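Long-range contact in muconate lactonizing enzyme (Corynebacterium glutamicum, PDB 3I4K), which belongs to the enolase superfamily, pairing an N-terminal capping domain with a barrel domain that holds a magnesium ion: residues V39-G53 / A109-S121. Numbering follows the deposited sequence.
Sequences VSVHLENGVIGYGEG and AVDVAMHDAWARS
G49 and G51 of strand 48-53 lie against A109, A113 and A117 of helix 109-121, an example of how residues without side chains let a helix come close to a sheet. The CA of G49 lies 3.5 Å from A113 O in a CA-H...O contact, and the strand and helix axes approach to 5.5 Å, running nearly antiparallel at 153°.

Apolar packing fills the side toward strand 39-43. V39, V41 and L43 each lay a methyl on a successive alanine; with V41 CG1 anti to the backbone N (chi1 172°), CG2 is the branch that presses tightly on A113 CB at 3.3 Å, while L43 CD1 sits 3.6 Å from A117 CB.

Polar contacts line the other flank. D116 OD2 accepts a hydrogen bond from Y50 N at 2.8 Å through its anti lone pair, fairly straight at 163°. R120 NE forms a salt bridge to D116 OD1 at 3.1 Å, though its hydrogen bonds are weak, and OD1 also accepts one from L360 N, so three groups engage the carboxylate.

The result is a helix packed along the face of an antiparallel three-stranded sheet, one layer within the alpha+beta capping domain characteristic of the enolase superfamily.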
# COMPACT_ATOMS: atom_id res chain seq x y z
N VAL A 39 -8.69 8.64 -21.30
CA VAL A 39 -9.58 7.49 -21.19
C VAL A 39 -10.73 7.84 -20.25
O VAL A 39 -10.53 8.50 -19.23
CB VAL A 39 -8.81 6.25 -20.63
CG1 VAL A 39 -9.73 5.05 -20.56
CG2 VAL A 39 -7.61 5.94 -21.52
N SER A 40 -11.93 7.40 -20.60
CA SER A 40 -13.09 7.69 -19.77
C SER A 40 -13.89 6.44 -19.46
O SER A 40 -14.06 5.57 -20.32
CB SER A 40 -14.01 8.71 -20.46
OG SER A 40 -14.49 8.20 -21.68
N VAL A 41 -14.36 6.35 -18.22
CA VAL A 41 -15.16 5.24 -17.77
C VAL A 41 -16.57 5.79 -17.52
O VAL A 41 -16.77 6.69 -16.70
CB VAL A 41 -14.58 4.60 -16.49
CG1 VAL A 41 -15.54 3.57 -15.91
CG2 VAL A 41 -13.26 3.92 -16.83
N HIS A 42 -17.53 5.23 -18.25
CA HIS A 42 -18.93 5.65 -18.18
C HIS A 42 -19.75 4.69 -17.33
O HIS A 42 -19.88 3.51 -17.66
CB HIS A 42 -19.50 5.72 -19.59
CG HIS A 42 -18.71 6.60 -20.51
ND1 HIS A 42 -18.84 7.97 -20.54
CD2 HIS A 42 -17.73 6.30 -21.41
CE1 HIS A 42 -17.99 8.48 -21.41
NE2 HIS A 42 -17.30 7.49 -21.95
N LEU A 43 -20.30 5.21 -16.24
CA LEU A 43 -21.09 4.41 -15.33
C LEU A 43 -22.60 4.53 -15.56
O LEU A 43 -23.10 5.58 -15.95
CB LEU A 43 -20.77 4.80 -13.88
CG LEU A 43 -19.33 4.61 -13.39
CD1 LEU A 43 -19.25 4.98 -11.91
CD2 LEU A 43 -18.89 3.17 -13.59
N GLU A 44 -23.29 3.43 -15.30
CA GLU A 44 -24.74 3.34 -15.44
C GLU A 44 -25.46 4.58 -14.92
O GLU A 44 -26.42 5.05 -15.53
CB GLU A 44 -25.25 2.09 -14.71
CG GLU A 44 -26.75 1.91 -14.75
CD GLU A 44 -27.28 1.91 -16.16
OE1 GLU A 44 -26.77 1.12 -16.98
OE2 GLU A 44 -28.20 2.70 -16.44
N ASN A 45 -25.01 5.09 -13.78
CA ASN A 45 -25.61 6.27 -13.17
C ASN A 45 -25.25 7.57 -13.87
O ASN A 45 -25.40 8.65 -13.30
CB ASN A 45 -25.21 6.36 -11.69
CG ASN A 45 -23.70 6.33 -11.50
OD1 ASN A 45 -23.20 6.45 -10.38
ND2 ASN A 45 -22.97 6.16 -12.60
N GLY A 46 -24.76 7.47 -15.10
CA GLY A 46 -24.41 8.65 -15.86
C GLY A 46 -23.08 9.32 -15.57
O GLY A 46 -22.62 10.15 -16.36
N VAL A 47 -22.45 8.99 -14.44
CA VAL A 47 -21.17 9.60 -14.11
C VAL A 47 -20.06 9.14 -15.05
O VAL A 47 -20.06 8.00 -15.51
CB VAL A 47 -20.75 9.29 -12.66
CG1 VAL A 47 -20.76 7.80 -12.43
CG2 VAL A 47 -19.36 9.85 -12.37
N ILE A 48 -19.12 10.04 -15.34
CA ILE A 48 -18.00 9.74 -16.23
C ILE A 48 -16.66 10.04 -15.55
O ILE A 48 -16.40 11.18 -15.14
CB ILE A 48 -18.09 10.58 -17.53
CG1 ILE A 48 -19.44 10.36 -18.20
CG2 ILE A 48 -16.97 10.18 -18.49
CD1 ILE A 48 -19.62 11.16 -19.49
N GLY A 49 -15.81 9.02 -15.43
CA GLY A 49 -14.50 9.18 -14.81
C GLY A 49 -13.40 9.27 -15.86
O GLY A 49 -13.45 8.58 -16.87
N TYR A 50 -12.40 10.12 -15.62
CA TYR A 50 -11.32 10.30 -16.58
C TYR A 50 -9.93 9.92 -16.08
O TYR A 50 -9.58 10.14 -14.92
CB TYR A 50 -11.30 11.75 -17.06
CG TYR A 50 -12.54 12.14 -17.82
CD1 TYR A 50 -12.75 11.69 -19.13
CD2 TYR A 50 -13.52 12.93 -17.23
CE1 TYR A 50 -13.91 12.01 -19.82
CE2 TYR A 50 -14.69 13.26 -17.92
CZ TYR A 50 -14.87 12.80 -19.22
OH TYR A 50 -16.02 13.14 -19.91
N GLY A 51 -9.13 9.37 -16.99
CA GLY A 51 -7.77 8.97 -16.69
C GLY A 51 -6.90 9.21 -17.90
O GLY A 51 -7.40 9.22 -19.03
N GLU A 52 -5.59 9.39 -17.69
CA GLU A 52 -4.66 9.65 -18.79
C GLU A 52 -3.65 8.56 -19.12
O GLU A 52 -2.97 8.03 -18.24
CB GLU A 52 -3.89 10.95 -18.53
CG GLU A 52 -4.69 12.23 -18.77
CD GLU A 52 -3.84 13.48 -18.62
OE1 GLU A 52 -2.60 13.36 -18.71
OE2 GLU A 52 -4.40 14.57 -18.44
N GLY A 53 -3.55 8.23 -20.41
CA GLY A 53 -2.56 7.27 -20.88
C GLY A 53 -1.51 8.20 -21.46
O GLY A 53 -1.64 8.66 -22.60
N ALA A 109 -4.20 4.50 -16.85
CA ALA A 109 -5.35 5.29 -17.28
C ALA A 109 -6.64 4.63 -16.83
O ALA A 109 -7.53 5.29 -16.30
CB ALA A 109 -5.34 5.45 -18.80
N VAL A 110 -6.74 3.32 -17.03
CA VAL A 110 -7.93 2.58 -16.63
C VAL A 110 -8.15 2.71 -15.12
O VAL A 110 -9.27 2.92 -14.64
CB VAL A 110 -7.83 1.09 -17.00
CG1 VAL A 110 -9.10 0.35 -16.58
CG2 VAL A 110 -7.59 0.93 -18.49
N ASP A 111 -7.06 2.60 -14.37
CA ASP A 111 -7.12 2.71 -12.91
C ASP A 111 -7.65 4.09 -12.49
O ASP A 111 -8.60 4.18 -11.73
CB ASP A 111 -5.72 2.46 -12.33
CG ASP A 111 -5.63 2.77 -10.84
OD1 ASP A 111 -5.74 3.96 -10.47
OD2 ASP A 111 -5.44 1.83 -10.04
N VAL A 112 -7.03 5.15 -12.99
CA VAL A 112 -7.44 6.50 -12.63
C VAL A 112 -8.88 6.82 -13.05
O VAL A 112 -9.61 7.46 -12.31
CB VAL A 112 -6.50 7.55 -13.25
CG1 VAL A 112 -7.07 8.95 -13.03
CG2 VAL A 112 -5.13 7.45 -12.59
N ALA A 113 -9.27 6.36 -14.24
CA ALA A 113 -10.63 6.59 -14.73
C ALA A 113 -11.63 5.95 -13.77
O ALA A 113 -12.65 6.54 -13.45
CB ALA A 113 -10.80 6.02 -16.14
N MSE A 114 -11.32 4.74 -13.31
CA MSE A 114 -12.19 4.04 -12.39
C MSE A 114 -12.27 4.73 -11.03
O MSE A 114 -13.34 4.79 -10.42
CB MSE A 114 -11.73 2.60 -12.21
CG MSE A 114 -12.04 1.74 -13.43
SE MSE A 114 -12.01 -0.13 -13.03
CE MSE A 114 -13.22 -0.14 -11.53
N HIS A 115 -11.15 5.26 -10.57
CA HIS A 115 -11.12 5.97 -9.30
C HIS A 115 -11.97 7.22 -9.39
O HIS A 115 -12.74 7.53 -8.49
CB HIS A 115 -9.68 6.34 -8.93
CG HIS A 115 -8.93 5.25 -8.21
ND1 HIS A 115 -8.97 5.10 -6.84
CD2 HIS A 115 -8.15 4.25 -8.68
CE1 HIS A 115 -8.24 4.06 -6.50
NE2 HIS A 115 -7.73 3.52 -7.59
N ASP A 116 -11.81 7.95 -10.49
CA ASP A 116 -12.58 9.18 -10.70
C ASP A 116 -14.08 8.87 -10.70
O ASP A 116 -14.84 9.43 -9.92
CB ASP A 116 -12.15 9.83 -12.03
CG ASP A 116 -12.62 11.28 -12.17
OD1 ASP A 116 -12.68 12.01 -11.15
OD2 ASP A 116 -12.90 11.70 -13.31
N ALA A 117 -14.50 7.95 -11.57
CA ALA A 117 -15.90 7.56 -11.67
C ALA A 117 -16.50 7.14 -10.33
O ALA A 117 -17.66 7.45 -10.03
CB ALA A 117 -16.05 6.42 -12.68
N TRP A 118 -15.71 6.45 -9.52
CA TRP A 118 -16.17 5.98 -8.21
C TRP A 118 -16.22 7.10 -7.17
O TRP A 118 -17.21 7.24 -6.44
CB TRP A 118 -15.25 4.85 -7.73
CG TRP A 118 -15.82 3.96 -6.67
CD1 TRP A 118 -17.13 3.87 -6.28
CD2 TRP A 118 -15.11 2.99 -5.89
NE1 TRP A 118 -17.28 2.90 -5.32
CE2 TRP A 118 -16.05 2.34 -5.06
CE3 TRP A 118 -13.76 2.60 -5.81
CZ2 TRP A 118 -15.70 1.33 -4.17
CZ3 TRP A 118 -13.41 1.59 -4.93
CH2 TRP A 118 -14.37 0.97 -4.12
N ALA A 119 -15.17 7.91 -7.10
CA ALA A 119 -15.13 9.01 -6.14
C ALA A 119 -16.24 10.03 -6.41
O ALA A 119 -16.80 10.61 -5.47
CB ALA A 119 -13.77 9.69 -6.18
N ARG A 120 -16.56 10.27 -7.68
CA ARG A 120 -17.62 11.22 -8.02
C ARG A 120 -18.97 10.61 -7.68
O ARG A 120 -19.87 11.30 -7.18
CB ARG A 120 -17.55 11.59 -9.51
CG ARG A 120 -16.41 12.56 -9.84
CD ARG A 120 -16.29 12.80 -11.33
NE ARG A 120 -15.19 13.71 -11.65
CZ ARG A 120 -15.21 15.01 -11.41
NH1 ARG A 120 -16.27 15.58 -10.86
NH2 ARG A 120 -14.15 15.75 -11.71
N SER A 121 -19.12 9.31 -7.94
CA SER A 121 -20.35 8.60 -7.64
C SER A 121 -20.65 8.62 -6.15
O SER A 121 -21.82 8.61 -5.74
CB SER A 121 -20.28 7.14 -8.11
OG SER A 121 -20.34 7.04 -9.52